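PDB 6HBE: copper-containing nitrite reductase from Thermus scotoductus, which probably reduces nitrite to nitric oxide with electrons from cytochrome c, working as a homotrimeric three-domain copper enzyme. Local coordinates for residues T214-Q228 with T240-R254. Sequence-based numbering, arbitrary orientation.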
# COMPACT_ATOMS: atom_id res chain seq x y z
N THR C 214 5.68 -6.93 9.26
CA THR C 214 6.54 -8.12 9.33
C THR C 214 7.44 -7.94 10.56
O THR C 214 8.51 -7.34 10.49
CB THR C 214 7.38 -8.37 8.03
OG1 THR C 214 7.96 -7.14 7.56
CG2 THR C 214 6.47 -8.94 6.92
N LEU C 215 6.99 -8.49 11.69
CA LEU C 215 7.69 -8.29 12.97
C LEU C 215 9.00 -9.07 13.02
O LEU C 215 9.04 -10.20 12.57
CB LEU C 215 6.84 -8.66 14.18
CG LEU C 215 7.31 -8.15 15.54
CD1 LEU C 215 7.19 -6.65 15.65
CD2 LEU C 215 6.51 -8.77 16.66
N HIS C 216 10.05 -8.43 13.53
CA HIS C 216 11.43 -8.95 13.47
C HIS C 216 12.20 -8.55 14.74
O HIS C 216 11.94 -7.47 15.29
CB HIS C 216 12.13 -8.42 12.21
CG HIS C 216 13.61 -8.69 12.13
ND1 HIS C 216 14.13 -9.95 11.86
CD2 HIS C 216 14.67 -7.86 12.26
CE1 HIS C 216 15.45 -9.88 11.84
NE2 HIS C 216 15.80 -8.62 12.08
N VAL C 217 13.14 -9.38 15.20
CA VAL C 217 14.13 -8.97 16.24
C VAL C 217 15.56 -9.09 15.68
O VAL C 217 15.96 -10.16 15.26
CB VAL C 217 14.02 -9.80 17.57
CG1 VAL C 217 15.13 -9.39 18.55
CG2 VAL C 217 12.70 -9.57 18.24
N VAL C 218 16.31 -7.97 15.67
CA VAL C 218 17.70 -7.94 15.16
C VAL C 218 18.57 -8.74 16.12
O VAL C 218 18.66 -8.39 17.31
CB VAL C 218 18.24 -6.49 15.04
CG1 VAL C 218 19.64 -6.47 14.41
CG2 VAL C 218 17.29 -5.62 14.23
N GLY C 219 19.19 -9.81 15.62
CA GLY C 219 19.95 -10.74 16.44
C GLY C 219 19.14 -11.92 16.91
O GLY C 219 19.60 -12.70 17.75
N GLY C 220 17.92 -12.08 16.40
CA GLY C 220 17.11 -13.25 16.77
C GLY C 220 16.39 -13.95 15.63
O GLY C 220 15.99 -13.33 14.65
N ILE C 221 16.20 -15.27 15.76
CA ILE C 221 15.32 -16.05 14.88
C ILE C 221 14.28 -16.63 15.81
O ILE C 221 14.66 -17.36 16.74
CB ILE C 221 16.12 -17.18 14.13
CG1 ILE C 221 17.16 -16.54 13.20
CG2 ILE C 221 15.21 -18.07 13.31
CD1 ILE C 221 18.07 -17.51 12.46
N PHE C 222 13.00 -16.31 15.58
CA PHE C 222 11.91 -16.75 16.46
C PHE C 222 11.79 -18.27 16.41
O PHE C 222 11.68 -18.87 15.33
CB PHE C 222 10.54 -16.11 16.10
CG PHE C 222 10.53 -14.60 16.12
CD1 PHE C 222 11.04 -13.89 17.19
CD2 PHE C 222 9.94 -13.89 15.09
CE1 PHE C 222 11.00 -12.50 17.23
CE2 PHE C 222 9.90 -12.50 15.11
CZ PHE C 222 10.41 -11.80 16.20
N GLU C 223 11.80 -18.90 17.58
CA GLU C 223 11.84 -20.36 17.63
C GLU C 223 10.50 -20.98 17.26
O GLU C 223 10.44 -21.89 16.41
CB GLU C 223 12.31 -20.82 19.01
CG GLU C 223 13.64 -20.14 19.40
CD GLU C 223 14.36 -20.81 20.53
OE1 GLU C 223 14.48 -22.05 20.49
OE2 GLU C 223 14.82 -20.09 21.44
N TYR C 224 9.43 -20.51 17.91
CA TYR C 224 8.07 -21.00 17.66
C TYR C 224 7.11 -19.82 17.56
O TYR C 224 7.18 -18.93 18.38
CB TYR C 224 7.58 -21.91 18.80
CG TYR C 224 8.52 -23.04 19.20
CD1 TYR C 224 9.02 -23.93 18.25
CD2 TYR C 224 8.85 -23.25 20.55
CE1 TYR C 224 9.89 -24.98 18.62
CE2 TYR C 224 9.72 -24.30 20.93
CZ TYR C 224 10.23 -25.15 19.97
OH TYR C 224 11.07 -26.19 20.35
N MET C 225 6.19 -19.84 16.60
CA MET C 225 5.15 -18.83 16.47
C MET C 225 3.80 -19.51 16.24
O MET C 225 3.74 -20.55 15.62
CB MET C 225 5.42 -17.87 15.30
CG MET C 225 6.86 -17.48 15.12
SD MET C 225 7.13 -16.06 14.04
CE MET C 225 6.35 -16.61 12.54
N TYR C 226 2.73 -18.86 16.69
CA TYR C 226 1.38 -19.40 16.60
C TYR C 226 0.47 -18.37 15.96
O TYR C 226 0.20 -17.32 16.55
CB TYR C 226 0.89 -19.80 18.00
CG TYR C 226 1.88 -20.67 18.74
CD1 TYR C 226 2.89 -20.10 19.52
CD2 TYR C 226 1.84 -22.06 18.63
CE1 TYR C 226 3.82 -20.91 20.19
CE2 TYR C 226 2.76 -22.86 19.29
CZ TYR C 226 3.74 -22.30 20.07
OH TYR C 226 4.66 -23.09 20.72
N TYR C 227 0.00 -18.64 14.75
CA TYR C 227 -0.89 -17.72 14.03
C TYR C 227 -2.25 -17.60 14.77
O TYR C 227 -2.84 -18.63 15.17
CB TYR C 227 -1.07 -18.11 12.57
CG TYR C 227 -1.89 -17.14 11.69
CD1 TYR C 227 -1.53 -15.80 11.53
CD2 TYR C 227 -3.01 -17.59 11.00
CE1 TYR C 227 -2.27 -14.94 10.71
CE2 TYR C 227 -3.76 -16.75 10.17
CZ TYR C 227 -3.39 -15.42 10.02
OH TYR C 227 -4.19 -14.62 9.20
N GLN C 228 -2.66 -16.35 14.99
CA GLN C 228 -3.81 -15.94 15.82
C GLN C 228 -3.61 -16.18 17.33
O GLN C 228 -4.53 -15.97 18.11
CB GLN C 228 -5.11 -16.62 15.36
CG GLN C 228 -5.36 -16.46 13.86
CD GLN C 228 -5.99 -15.10 13.52
OE1 GLN C 228 -6.88 -14.64 14.21
NE2 GLN C 228 -5.56 -14.51 12.41
N THR C 240 10.69 -13.34 10.39
CA THR C 240 9.58 -12.42 10.35
C THR C 240 8.26 -13.12 10.73
O THR C 240 8.10 -14.32 10.49
CB THR C 240 9.38 -11.81 8.94
OG1 THR C 240 9.54 -12.81 7.94
CG2 THR C 240 10.33 -10.67 8.69
N ALA C 241 7.33 -12.34 11.30
CA ALA C 241 5.95 -12.73 11.53
C ALA C 241 5.02 -11.80 10.71
O ALA C 241 4.79 -10.65 11.09
CB ALA C 241 5.63 -12.63 13.01
N LEU C 242 4.56 -12.30 9.57
CA LEU C 242 3.69 -11.55 8.64
C LEU C 242 2.27 -11.35 9.26
O LEU C 242 1.63 -12.33 9.68
CB LEU C 242 3.59 -12.33 7.31
CG LEU C 242 2.63 -11.75 6.27
CD1 LEU C 242 3.09 -10.38 5.79
CD2 LEU C 242 2.44 -12.67 5.11
N ALA C 243 1.81 -10.10 9.34
CA ALA C 243 0.48 -9.77 9.91
C ALA C 243 -0.20 -8.63 9.16
O ALA C 243 0.27 -7.47 9.21
CB ALA C 243 0.62 -9.43 11.39
N GLY C 244 -1.31 -8.94 8.50
CA GLY C 244 -2.18 -7.89 8.00
C GLY C 244 -2.99 -7.24 9.09
O GLY C 244 -2.88 -7.63 10.26
N PRO C 245 -3.78 -6.20 8.75
CA PRO C 245 -4.66 -5.58 9.77
C PRO C 245 -5.61 -6.57 10.46
O PRO C 245 -6.38 -7.24 9.79
CB PRO C 245 -5.41 -4.50 8.98
CG PRO C 245 -4.43 -4.11 7.91
CD PRO C 245 -3.77 -5.41 7.50
N SER C 246 -5.55 -6.57 11.81
CA SER C 246 -6.25 -7.51 12.75
C SER C 246 -5.72 -8.93 12.81
O SER C 246 -6.32 -9.78 13.51
CB SER C 246 -7.80 -7.50 12.58
OG SER C 246 -8.41 -8.22 13.65
N ASP C 247 -4.61 -9.22 12.11
CA ASP C 247 -3.86 -10.46 12.33
C ASP C 247 -3.02 -10.36 13.62
O ASP C 247 -2.59 -9.28 14.02
CB ASP C 247 -2.86 -10.76 11.18
CG ASP C 247 -3.50 -11.40 9.94
OD1 ASP C 247 -4.46 -12.23 10.05
OD2 ASP C 247 -2.93 -11.13 8.82
N SER C 248 -2.78 -11.50 14.23
CA SER C 248 -2.01 -11.58 15.49
C SER C 248 -1.14 -12.83 15.52
O SER C 248 -1.37 -13.76 14.74
CB SER C 248 -2.95 -11.62 16.70
OG SER C 248 -3.68 -12.88 16.74
N TRP C 249 -0.15 -12.81 16.42
CA TRP C 249 0.75 -13.92 16.69
C TRP C 249 1.07 -14.03 18.17
O TRP C 249 1.12 -13.00 18.85
CB TRP C 249 2.10 -13.74 15.94
CG TRP C 249 2.03 -13.83 14.44
CD1 TRP C 249 1.84 -12.77 13.55
CD2 TRP C 249 2.18 -15.00 13.64
NE1 TRP C 249 1.85 -13.24 12.27
CE2 TRP C 249 2.06 -14.60 12.28
CE3 TRP C 249 2.43 -16.36 13.92
CZ2 TRP C 249 2.20 -15.50 11.20
CZ3 TRP C 249 2.53 -17.27 12.84
CH2 TRP C 249 2.39 -16.84 11.50
N VAL C 250 1.28 -15.26 18.67
CA VAL C 250 2.12 -15.48 19.88
C VAL C 250 3.49 -16.04 19.44
O VAL C 250 3.56 -16.91 18.57
CB VAL C 250 1.43 -16.42 20.90
CG1 VAL C 250 2.35 -16.81 22.04
CG2 VAL C 250 0.19 -15.74 21.46
N ILE C 251 4.58 -15.49 19.98
CA ILE C 251 5.94 -15.85 19.60
C ILE C 251 6.71 -16.27 20.89
O ILE C 251 6.65 -15.57 21.89
CB ILE C 251 6.62 -14.64 18.92
CG1 ILE C 251 5.93 -14.31 17.58
CG2 ILE C 251 8.12 -14.84 18.73
CD1 ILE C 251 6.17 -12.87 17.13
N GLU C 252 7.40 -17.41 20.84
CA GLU C 252 8.32 -17.86 21.89
C GLU C 252 9.76 -17.81 21.37
O GLU C 252 10.05 -18.34 20.29
CB GLU C 252 7.95 -19.30 22.29
CG GLU C 252 6.58 -19.45 22.91
CD GLU C 252 6.29 -20.90 23.33
OE1 GLU C 252 6.33 -21.79 22.48
OE2 GLU C 252 6.02 -21.13 24.52
N TRP C 253 10.66 -17.16 22.12
CA TRP C 253 12.04 -16.98 21.73
C TRP C 253 12.89 -16.86 23.01
O TRP C 253 12.49 -16.17 23.95
CB TRP C 253 12.19 -15.70 20.85
CG TRP C 253 13.61 -15.28 20.46
CD1 TRP C 253 14.49 -15.96 19.66
CD2 TRP C 253 14.26 -14.04 20.78
NE1 TRP C 253 15.67 -15.25 19.53
CE2 TRP C 253 15.55 -14.08 20.22
CE3 TRP C 253 13.91 -12.94 21.57
CZ2 TRP C 253 16.46 -13.02 20.35
CZ3 TRP C 253 14.81 -11.89 21.70
CH2 TRP C 253 16.08 -11.95 21.11
N ARG C 254 14.04 -17.52 23.03
CA ARG C 254 15.06 -17.29 24.07
C ARG C 254 16.06 -16.25 23.65
O ARG C 254 16.57 -16.30 22.53
CB ARG C 254 15.77 -18.59 24.43
CG ARG C 254 14.86 -19.49 25.24
CD ARG C 254 15.35 -20.91 25.33
NE ARG C 254 15.26 -21.61 24.05
CZ ARG C 254 15.28 -22.94 23.92
NH1 ARG C 254 15.39 -23.74 24.98
NH2 ARG C 254 15.21 -23.48 22.71
O HOH W 1 17.07 -18.42 20.95
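Strand 224-227 runs antiparallel to strand 248-254 at 164°, while strand 214-217 pairs with strand 241-243 in a second sheet; a classic beta bulge sets Glu223 and Tyr224 together opposite Glu252. Between the sheets lies Trp249, whose broad apolar indole offers two faces for packing: Met225 CE sits over one, 4.1 Å from the six-membered ring centroid, and Tyr227 CB over the other. Tyr227, its CG swung away from the backbone N to lie beside the carbonyl carbon (chi1 -175°), lays its ring obliquely beside that indole and carries OH to Asp247 OD1 at 2.6 Å, above the carboxylate plane. The indole's one polar atom, Trp249 NE1, reaches Leu242 O at the ring edge at 2.8 Å, tying the sheets together. Ile251, beta-branched as suits a strand, puts CG2 over the face of Phe222, 3.4 Å from its CD1. At the bulge, Glu223 receives Arg254 side-on, NH2 to OE1 at 2.7 Å and NE to OE2 at 3.1 Å, the two planes only 26° apart; Arg254 N also donates to OE2. A glutamine in place of Glu223 would probably leave the guanidinium without its countercharge and weaken this paired grip. Helix 143-148 packs on Glu223, Tyr224 and Arg254; strand 199-208 lies beside strand 248-254 and strand 234-238 beside strand 222-227, and Thr240 OG1 hydrogen-bonds to Asp247 of a neighbouring subunit, linking this cupredoxin-type sandwich to the next subunit.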